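Local coordinates for protein AAR187Cp (Eremothecium gossypii, PDB 3ZIL) that probably regulates sister-chromatid cohesion as the cohesin-associated factor Wpl1, of which this is the C-terminal, all-helical Wap1 domain, at residues N264-S269 and N276-Q281; G305-S310 and Q324-V329; A355-V360 and T369-V374. One frame throughout, in Å; residues are numbered along the deposited sequence.

Interaction 1. Residues N264-S269 and N276-Q281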
loop_
_atom_site.group_PDB
_atom_site.type_symbol
_atom_site.label_atom_id
_atom_site.label_comp_id
_atom_site.label_asym_id
_atom_site.label_seq_id
_atom_site.Cartn_x
_atom_site.Cartn_y
_atom_site.Cartn_z
ATOM N N ASN A 264 -2.475 -5.277 -27.223
ATOM C CA ASN A 264 -3.819 -5.130 -27.800
ATOM C C ASN A 264 -4.694 -4.101 -27.085
ATOM O O ASN A 264 -5.567 -3.465 -27.713
ATOM C CB ASN A 264 -4.492 -6.505 -27.849
ATOM C CG ASN A 264 -3.655 -7.514 -28.637
ATOM O OD1 ASN A 264 -2.966 -8.373 -28.064
ATOM N ND2 ASN A 264 -3.661 -7.367 -29.953
ATOM N N ASN A 265 -4.407 -3.889 -25.793
ATOM C CA ASN A 265 -5.131 -2.917 -24.964
ATOM C C ASN A 265 -4.568 -1.519 -24.954
ATOM O O ASN A 265 -5.173 -0.646 -24.339
ATOM C CB ASN A 265 -5.235 -3.405 -23.497
ATOM C CG ASN A 265 -6.304 -4.437 -23.328
ATOM O OD1 ASN A 265 -7.468 -4.111 -23.022
ATOM N ND2 ASN A 265 -5.955 -5.684 -23.598
ATOM N N ILE A 266 -3.427 -1.299 -25.616
ATOM C CA ILE A 266 -2.779 0.046 -25.652
ATOM C C ILE A 266 -3.492 1.023 -26.575
ATOM O O ILE A 266 -3.750 2.183 -26.214
ATOM C CB ILE A 266 -1.244 -0.018 -25.965
ATOM C CG1 ILE A 266 -0.475 -0.504 -24.710
ATOM C CG2 ILE A 266 -0.708 1.376 -26.328
ATOM C CD1 ILE A 266 0.525 -1.597 -24.986
ATOM N N VAL A 267 -3.793 0.587 -27.782
ATOM C CA VAL A 267 -4.401 1.518 -28.733
ATOM C C VAL A 267 -5.851 1.736 -28.355
ATOM O O VAL A 267 -6.287 2.884 -28.187
ATOM C CB VAL A 267 -4.366 1.003 -30.163
ATOM C CG1 VAL A 267 -4.930 2.087 -31.099
ATOM C CG2 VAL A 267 -2.946 0.587 -30.511
ATOM N N SER A 268 -6.560 0.623 -28.173
ATOM C CA SER A 268 -7.935 0.633 -27.774
ATOM C C SER A 268 -8.118 -0.385 -26.651
ATOM O O SER A 268 -7.371 -1.359 -26.589
ATOM C CB SER A 268 -8.778 0.231 -28.966
ATOM O OG SER A 268 -10.040 0.815 -28.820
ATOM N N SER A 269 -9.092 -0.157 -25.767
ATOM C CA SER A 269 -9.416 -1.078 -24.630
ATOM C C SER A 269 -10.824 -0.839 -24.054
ATOM O O SER A 269 -11.267 0.290 -23.891
ATOM C CB SER A 269 -8.408 -0.990 -23.479
ATOM O OG SER A 269 -8.658 -2.012 -22.509
ATOM N N ASN A 276 -6.004 0.550 -16.409
ATOM C CA ASN A 276 -5.327 0.981 -15.218
ATOM C C ASN A 276 -4.020 0.281 -14.928
ATOM O O ASN A 276 -3.056 0.911 -14.524
ATOM C CB ASN A 276 -6.248 0.921 -14.028
ATOM C CG ASN A 276 -7.298 1.985 -14.087
ATOM O OD1 ASN A 276 -7.151 2.996 -14.808
ATOM N ND2 ASN A 276 -8.378 1.782 -13.341
ATOM N N LEU A 277 -3.986 -1.019 -15.156
ATOM C CA LEU A 277 -2.784 -1.789 -15.048
ATOM C C LEU A 277 -1.698 -1.325 -16.030
ATOM O O LEU A 277 -0.517 -1.243 -15.673
ATOM C CB LEU A 277 -3.092 -3.239 -15.397
ATOM C CG LEU A 277 -1.837 -4.131 -15.494
ATOM C CD1 LEU A 277 -1.362 -4.421 -14.053
ATOM C CD2 LEU A 277 -1.988 -5.448 -16.282
ATOM N N LEU A 278 -2.073 -1.112 -17.292
ATOM C CA LEU A 278 -1.081 -0.679 -18.212
ATOM C C LEU A 278 -0.636 0.712 -17.826
ATOM O O LEU A 278 0.559 1.025 -17.943
ATOM C CB LEU A 278 -1.637 -0.613 -19.643
ATOM C CG LEU A 278 -1.770 -1.919 -20.381
ATOM C CD1 LEU A 278 -2.518 -1.550 -21.661
ATOM C CD2 LEU A 278 -0.407 -2.523 -20.743
ATOM N N ILE A 279 -1.591 1.574 -17.418
ATOM C CA ILE A 279 -1.178 2.944 -17.044
ATOM C C ILE A 279 -0.188 2.882 -15.870
ATOM O O ILE A 279 0.831 3.582 -15.829
ATOM C CB ILE A 279 -2.398 3.823 -16.666
ATOM C CG1 ILE A 279 -3.234 4.213 -17.949
ATOM C CG2 ILE A 279 -1.919 5.079 -15.893
ATOM C CD1 ILE A 279 -4.623 4.822 -17.637
ATOM N N LEU A 280 -0.491 2.069 -14.854
ATOM C CA LEU A 280 0.416 2.008 -13.709
ATOM C C LEU A 280 1.823 1.354 -14.076
ATOM O O LEU A 280 2.891 1.867 -13.643
ATOM C CB LEU A 280 -0.259 1.233 -12.517
ATOM C CG LEU A 280 -1.453 1.917 -11.886
ATOM C CD1 LEU A 280 -2.186 0.911 -10.985
ATOM C CD2 LEU A 280 -0.969 3.113 -11.051
ATOM N N GLN A 281 1.835 0.246 -14.855
ATOM C CA GLN A 281 3.114 -0.256 -15.323
ATOM C C GLN A 281 3.905 0.758 -16.173
ATOM O O GLN A 281 5.122 0.874 -16.025
ATOM C CB GLN A 281 2.934 -1.552 -16.136
ATOM C CG GLN A 281 2.185 -2.636 -15.361
ATOM C CD GLN A 281 2.055 -3.997 -16.108
ATOM O OE1 GLN A 281 2.019 -4.065 -17.323
ATOM N NE2 GLN A 281 2.013 -5.070 -15.344
#
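Ile266 and Leu278 mark where the two backbones come nearest, their CA atoms 7.7 Å apart. Residues 264-269 form a short, weakly bonded helical turn that unwinds at Ser268 and Ser269, whereas 276-281 is regular helix in the middle of a longer one. Six residues link the segments, so this is a local fold-back: a short helical connector between helix 248-261 and helix 272-289 of a probably HEAT-like array, lying against the helix that follows it.

Leu278 carries the whole contact from its side. Its CG lies anti to the carbonyl carbon and beside the backbone N (chi1 -78°), and with the chain extended from there (chi2 172°) CD1 reaches out to the turn. That single methyl has two neighbours: Leu278 CD1 is 3.8 Å from Asn265 CB and equally 3.8 Å from Ile266 CG1. The side chains of Ile266 and Leu278 cross at about a right angle, so the methyl meets the side of the isoleucine chain at its first methylene. Asn265 offers only its aliphatic CB; its amide turns away from the leucine toward Ser269. There the Ser269 OG to Asn265 OD1 bond would close the turn, but at 2.5 Å it is very short and its detail is doubtful. Ser269 OG is also bonded to Ser271 N and to Thr275 OG1, tying the turn to the start of the next helix.

Around this small apolar patch, Ile266 rests on Val259 of helix 248-261 and on Leu323 of helix 321-336, and helix 272-289 meets helix 321-336 where Leu278 touches Val322.

Interaction 2. Residues G305-S310 and Q324-V329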
loop_
_atom_site.group_PDB
_atom_site.type_symbol
_atom_site.label_atom_id
_atom_site.label_comp_id
_atom_site.label_asym_id
_atom_site.label_seq_id
_atom_site.Cartn_x
_atom_site.Cartn_y
_atom_site.Cartn_z
ATOM N N GLY A 305 9.475 -1.059 -29.887
ATOM C CA GLY A 305 9.613 -0.716 -31.337
ATOM C C GLY A 305 8.463 -1.205 -32.212
ATOM O O GLY A 305 7.872 -0.436 -33.006
ATOM N N ALA A 306 8.127 -2.489 -32.050
ATOM C CA ALA A 306 7.066 -3.158 -32.822
ATOM C C ALA A 306 5.769 -2.400 -32.721
ATOM O O ALA A 306 5.152 -2.020 -33.717
ATOM C CB ALA A 306 6.852 -4.604 -32.341
ATOM N N VAL A 307 5.354 -2.165 -31.502
ATOM C CA VAL A 307 4.069 -1.513 -31.239
ATOM C C VAL A 307 4.009 -0.084 -31.793
ATOM O O VAL A 307 3.031 0.317 -32.403
ATOM C CB VAL A 307 3.783 -1.513 -29.713
ATOM C CG1 VAL A 307 2.280 -1.418 -29.465
ATOM C CG2 VAL A 307 4.426 -2.758 -29.046
ATOM N N PHE A 308 5.063 0.691 -31.593
ATOM C CA PHE A 308 5.084 2.044 -32.102
ATOM C C PHE A 308 4.925 2.003 -33.637
ATOM O O PHE A 308 4.268 2.847 -34.194
ATOM C CB PHE A 308 6.402 2.710 -31.748
ATOM C CG PHE A 308 6.687 3.928 -32.534
ATOM C CD1 PHE A 308 6.146 5.145 -32.147
ATOM C CD2 PHE A 308 7.517 3.873 -33.674
ATOM C CE1 PHE A 308 6.419 6.303 -32.871
ATOM C CE2 PHE A 308 7.786 5.017 -34.396
ATOM C CZ PHE A 308 7.238 6.248 -33.983
ATOM N N ARG A 309 5.559 1.043 -34.297
ATOM C CA ARG A 309 5.429 0.879 -35.772
ATOM C C ARG A 309 3.965 0.672 -36.197
ATOM O O ARG A 309 3.461 1.375 -37.088
ATOM C CB ARG A 309 6.286 -0.275 -36.267
ATOM C CG ARG A 309 7.760 0.060 -36.407
ATOM C CD ARG A 309 8.517 -1.129 -37.009
ATOM N NE ARG A 309 9.013 -2.086 -36.009
ATOM C CZ ARG A 309 10.141 -1.925 -35.302
ATOM N NH1 ARG A 309 10.883 -0.833 -35.468
ATOM N NH2 ARG A 309 10.517 -2.840 -34.413
ATOM N N SER A 310 3.290 -0.262 -35.527
ATOM C CA SER A 310 1.849 -0.492 -35.679
ATOM C C SER A 310 1.053 0.780 -35.665
ATOM O O SER A 310 0.226 1.034 -36.542
ATOM C CB SER A 310 1.338 -1.336 -34.520
ATOM O OG SER A 310 0.945 -2.612 -34.955
ATOM N N GLN A 324 -0.635 7.568 -25.363
ATOM C CA GLN A 324 0.289 8.699 -25.190
ATOM C C GLN A 324 1.416 8.404 -24.240
ATOM O O GLN A 324 2.578 8.745 -24.489
ATOM C CB GLN A 324 -0.500 9.903 -24.691
ATOM C CG GLN A 324 -1.298 10.479 -25.871
ATOM C CD GLN A 324 -2.355 11.437 -25.398
ATOM O OE1 GLN A 324 -2.952 11.233 -24.326
ATOM N NE2 GLN A 324 -2.600 12.497 -26.172
ATOM N N LEU A 325 1.056 7.741 -23.144
ATOM C CA LEU A 325 2.019 7.363 -22.143
ATOM C C LEU A 325 2.976 6.315 -22.767
ATOM O O LEU A 325 4.199 6.356 -22.586
ATOM C CB LEU A 325 1.177 6.780 -20.961
ATOM C CG LEU A 325 1.916 6.529 -19.640
ATOM C CD1 LEU A 325 2.877 7.678 -19.282
ATOM C CD2 LEU A 325 0.898 6.199 -18.530
ATOM N N PHE A 326 2.429 5.380 -23.538
ATOM C CA PHE A 326 3.286 4.378 -24.150
ATOM C C PHE A 326 4.337 5.035 -25.031
ATOM O O PHE A 326 5.488 4.606 -25.064
ATOM C CB PHE A 326 2.445 3.376 -24.963
ATOM C CG PHE A 326 3.266 2.359 -25.689
ATOM C CD1 PHE A 326 3.603 1.189 -25.083
ATOM C CD2 PHE A 326 3.730 2.602 -26.976
ATOM C CE1 PHE A 326 4.394 0.247 -25.733
ATOM C CE2 PHE A 326 4.558 1.696 -27.619
ATOM C CZ PHE A 326 4.871 0.501 -27.008
ATOM N N LEU A 327 3.917 6.053 -25.791
ATOM C CA LEU A 327 4.814 6.696 -26.759
ATOM C C LEU A 327 5.918 7.483 -26.040
ATOM O O LEU A 327 7.045 7.560 -26.504
ATOM C CB LEU A 327 4.007 7.669 -27.618
ATOM C CG LEU A 327 3.044 7.007 -28.612
ATOM C CD1 LEU A 327 2.257 8.035 -29.449
ATOM C CD2 LEU A 327 3.740 6.040 -29.535
ATOM N N LEU A 328 5.544 8.137 -24.938
ATOM C CA LEU A 328 6.515 8.843 -24.127
ATOM C C LEU A 328 7.558 7.845 -23.602
ATOM O O LEU A 328 8.767 8.128 -23.651
ATOM C CB LEU A 328 5.813 9.600 -22.975
ATOM C CG LEU A 328 6.696 10.250 -21.912
ATOM C CD1 LEU A 328 7.718 11.180 -22.516
ATOM C CD2 LEU A 328 5.833 10.983 -20.883
ATOM N N VAL A 329 7.095 6.712 -23.074
ATOM C CA VAL A 329 8.027 5.777 -22.475
ATOM C C VAL A 329 8.923 5.237 -23.622
ATOM O O VAL A 329 10.152 5.180 -23.487
ATOM C CB VAL A 329 7.313 4.634 -21.708
ATOM C CG1 VAL A 329 8.266 3.452 -21.489
ATOM C CG2 VAL A 329 6.667 5.151 -20.387
#
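Phe308 and Leu327 have the nearest CA atoms, 7.1 Å apart, where the two helical segments cross steeply, 128° between their N-to-C directions and axes 10.7 Å apart at closest. Phe326 does most of the reaching. Its CG stands anti to the backbone N (chi1 177°), which carries the ring outward until CZ lies 3.5 Å from Val307 CB. Both valine methyls lie round that same corner, Val307 CG2 being 3.9 Å from Phe326 CZ, and the ring meets the valine at a slant. This is ordinary helix-against-helix packing within the HEAT-like array, here between helix 304-313 and helix 321-336. Beside it, Leu327 CD2 comes at the edge of the Phe308 ring, in its plane, 3.7 Å from Phe308 CD1. The leucine crosses the phenylalanine at about a right angle. Outside the pair, Phe326 stacks with Phe304 and Phe308 with Tyr330. With the Phe326 ring cut back to an alanine, Val307 is likely to lose its partner on helix 321-336 and Phe304 its stacking mate. Phe308 also lies on Glu345 and Phe348 of helix 343-360.

Interaction 3. Residues A355-V360 and T369-V374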
loop_
_atom_site.group_PDB
_atom_site.type_symbol
_atom_site.label_atom_id
_atom_site.label_comp_id
_atom_site.label_asym_id
_atom_site.label_seq_id
_atom_site.Cartn_x
_atom_site.Cartn_y
_atom_site.Cartn_z
ATOM N N ALA A 355 1.193 17.357 -28.415
ATOM C CA ALA A 355 -0.200 17.366 -28.060
ATOM C C ALA A 355 -0.455 16.805 -26.612
ATOM O O ALA A 355 -1.315 17.276 -25.890
ATOM C CB ALA A 355 -0.981 16.518 -29.076
ATOM N N PHE A 356 0.216 15.730 -26.253
ATOM C CA PHE A 356 0.110 15.130 -24.870
ATOM C C PHE A 356 0.575 16.141 -23.827
ATOM O O PHE A 356 -0.064 16.287 -22.761
ATOM C CB PHE A 356 0.975 13.856 -24.877
ATOM C CG PHE A 356 0.918 13.004 -23.607
ATOM C CD1 PHE A 356 -0.205 12.987 -22.762
ATOM C CD2 PHE A 356 1.983 12.135 -23.327
ATOM C CE1 PHE A 356 -0.238 12.155 -21.639
ATOM C CE2 PHE A 356 1.964 11.308 -22.179
ATOM C CZ PHE A 356 0.852 11.319 -21.361
ATOM N N ALA A 357 1.630 16.903 -24.153
ATOM C CA ALA A 357 2.097 17.987 -23.295
ATOM C C ALA A 357 1.064 19.081 -23.028
ATOM O O ALA A 357 0.939 19.566 -21.901
ATOM C CB ALA A 357 3.389 18.612 -23.813
ATOM N N THR A 358 0.283 19.423 -24.045
ATOM C CA THR A 358 -0.727 20.415 -23.878
ATOM C C THR A 358 -1.840 19.897 -23.012
ATOM O O THR A 358 -2.376 20.668 -22.216
ATOM C CB THR A 358 -1.306 20.801 -25.263
ATOM O OG1 THR A 358 -0.226 21.240 -26.103
ATOM C CG2 THR A 358 -2.378 21.852 -25.129
ATOM N N ASP A 359 -2.208 18.602 -23.149
ATOM C CA ASP A 359 -3.229 18.008 -22.241
ATOM C C ASP A 359 -2.736 18.008 -20.814
ATOM O O ASP A 359 -3.417 18.587 -19.930
ATOM C CB ASP A 359 -3.705 16.587 -22.578
ATOM C CG ASP A 359 -4.280 16.458 -23.941
ATOM O OD1 ASP A 359 -4.775 17.468 -24.442
ATOM O OD2 ASP A 359 -4.227 15.337 -24.528
ATOM N N VAL A 360 -1.574 17.390 -20.581
ATOM C CA VAL A 360 -1.123 17.160 -19.201
ATOM C C VAL A 360 -0.642 18.399 -18.467
ATOM O O VAL A 360 -0.490 18.378 -17.214
ATOM C CB VAL A 360 -0.003 16.078 -19.068
ATOM C CG1 VAL A 360 -0.536 14.723 -19.408
ATOM C CG2 VAL A 360 1.235 16.423 -19.896
ATOM N N THR A 369 6.847 17.629 -17.879
ATOM C CA THR A 369 8.219 18.030 -17.650
ATOM C C THR A 369 9.080 16.897 -18.301
ATOM O O THR A 369 10.111 17.140 -18.941
ATOM C CB THR A 369 8.285 18.184 -16.107
ATOM O OG1 THR A 369 8.486 19.543 -15.723
ATOM C CG2 THR A 369 9.175 17.188 -15.386
ATOM N N ARG A 370 8.599 15.659 -18.208
ATOM C CA ARG A 370 9.275 14.540 -18.879
ATOM C C ARG A 370 9.131 14.517 -20.386
ATOM O O ARG A 370 10.014 14.065 -21.089
ATOM C CB ARG A 370 8.874 13.229 -18.231
ATOM C CG ARG A 370 9.661 13.138 -16.938
ATOM C CD ARG A 370 8.914 12.433 -15.882
ATOM N NE ARG A 370 9.808 12.177 -14.767
ATOM C CZ ARG A 370 9.617 11.208 -13.895
ATOM N NH1 ARG A 370 8.575 10.347 -13.986
ATOM N NH2 ARG A 370 10.487 11.061 -12.957
ATOM N N ILE A 371 7.998 14.996 -20.854
ATOM C CA ILE A 371 7.741 15.143 -22.259
ATOM C C ILE A 371 8.696 16.224 -22.808
ATOM O O ILE A 371 9.398 15.987 -23.768
ATOM C CB ILE A 371 6.271 15.526 -22.547
ATOM C CG1 ILE A 371 5.290 14.376 -22.193
ATOM C CG2 ILE A 371 6.140 15.848 -24.030
ATOM C CD1 ILE A 371 3.854 14.857 -22.036
ATOM N N THR A 372 8.730 17.395 -22.179
ATOM C CA THR A 372 9.597 18.491 -22.604
ATOM C C THR A 372 11.045 18.044 -22.798
ATOM O O THR A 372 11.645 18.327 -23.820
ATOM C CB THR A 372 9.608 19.619 -21.567
ATOM O OG1 THR A 372 8.443 20.407 -21.760
ATOM C CG2 THR A 372 10.892 20.493 -21.752
ATOM N N ARG A 373 11.591 17.426 -21.750
ATOM C CA ARG A 373 12.930 16.872 -21.734
ATOM C C ARG A 373 13.214 15.997 -22.960
ATOM O O ARG A 373 14.252 16.187 -23.617
ATOM C CB ARG A 373 13.170 16.117 -20.398
ATOM C CG ARG A 373 14.441 15.292 -20.317
ATOM C CD ARG A 373 15.643 16.143 -20.714
ATOM N NE ARG A 373 16.880 15.787 -20.034
ATOM C CZ ARG A 373 17.801 16.673 -19.654
ATOM N NH1 ARG A 373 17.610 17.972 -19.851
ATOM N NH2 ARG A 373 18.906 16.264 -19.048
ATOM N N VAL A 374 12.274 15.096 -23.274
ATOM C CA VAL A 374 12.392 14.144 -24.360
ATOM C C VAL A 374 12.274 14.872 -25.703
ATOM O O VAL A 374 13.014 14.551 -26.625
ATOM C CB VAL A 374 11.369 12.950 -24.209
ATOM C CG1 VAL A 374 10.326 12.968 -25.307
ATOM C CG2 VAL A 374 12.083 11.606 -24.279
#
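Ile371 points its CD1 methyl into a group formed by Phe356, Ala357 and Val360, and each of the three meets it differently. The isoleucine crosses Phe356 at about a right angle, its CD1 3.5 Å from Phe356 CD2 and slanted to the ring. Val360 instead reaches toward it tip to tip, with Val360 CG2 3.7 Å from Ile371 CD1. Ala357 brings its backbone as well: Ala357 N is 3.7 Å from Ile371 CD1, while Ala357 CB lies 3.9 Å from the other branch, Ile371 CG2. That split follows from chi1 of Ile371 at -68°, which leaves CG2 anti to the backbone N and puts CG1, bearing CD1, beside it. The segments belong to an antiparallel helical hairpin: helix 343-360 ends at Val360, and helix 365-375 returns with 155° between their directions. Their axes come to 9.5 Å, and the small Ala357 sits at the tightest backbone approach, CA to CA 6.4 Å from Ile371. Phe356 and Val360 also touch Ile367, and Ile371 packs on Leu353 and on Leu328 of helix 321-336. On the returning helix, Arg370 forms a salt bridge with Glu291 and a hydrogen bond to Asn287.

Helix 321-336 joins the three contacts, which follow one another along the chain on the same side of its centre. Interactions 1 and 2 have centres about 12 Å apart and touch, with Ile266 CG2 4.0 Å from Phe326 CB and Ile279 O 3.8 Å from Leu325 CD2. From interaction 2 to interaction 3, about 15 Å between centres, the touch is made by Gln324 O at 3.5 Å from Phe356 CE2 and by Leu328 CD2 at 3.7 Å from Ile371 CG1. Interactions 1 and 3 do not touch, their nearest atoms being about 9 Å apart. A bound peptide packs on Asn276, Ile279 and Leu280 of 276-281 and on Leu325 of 324-329.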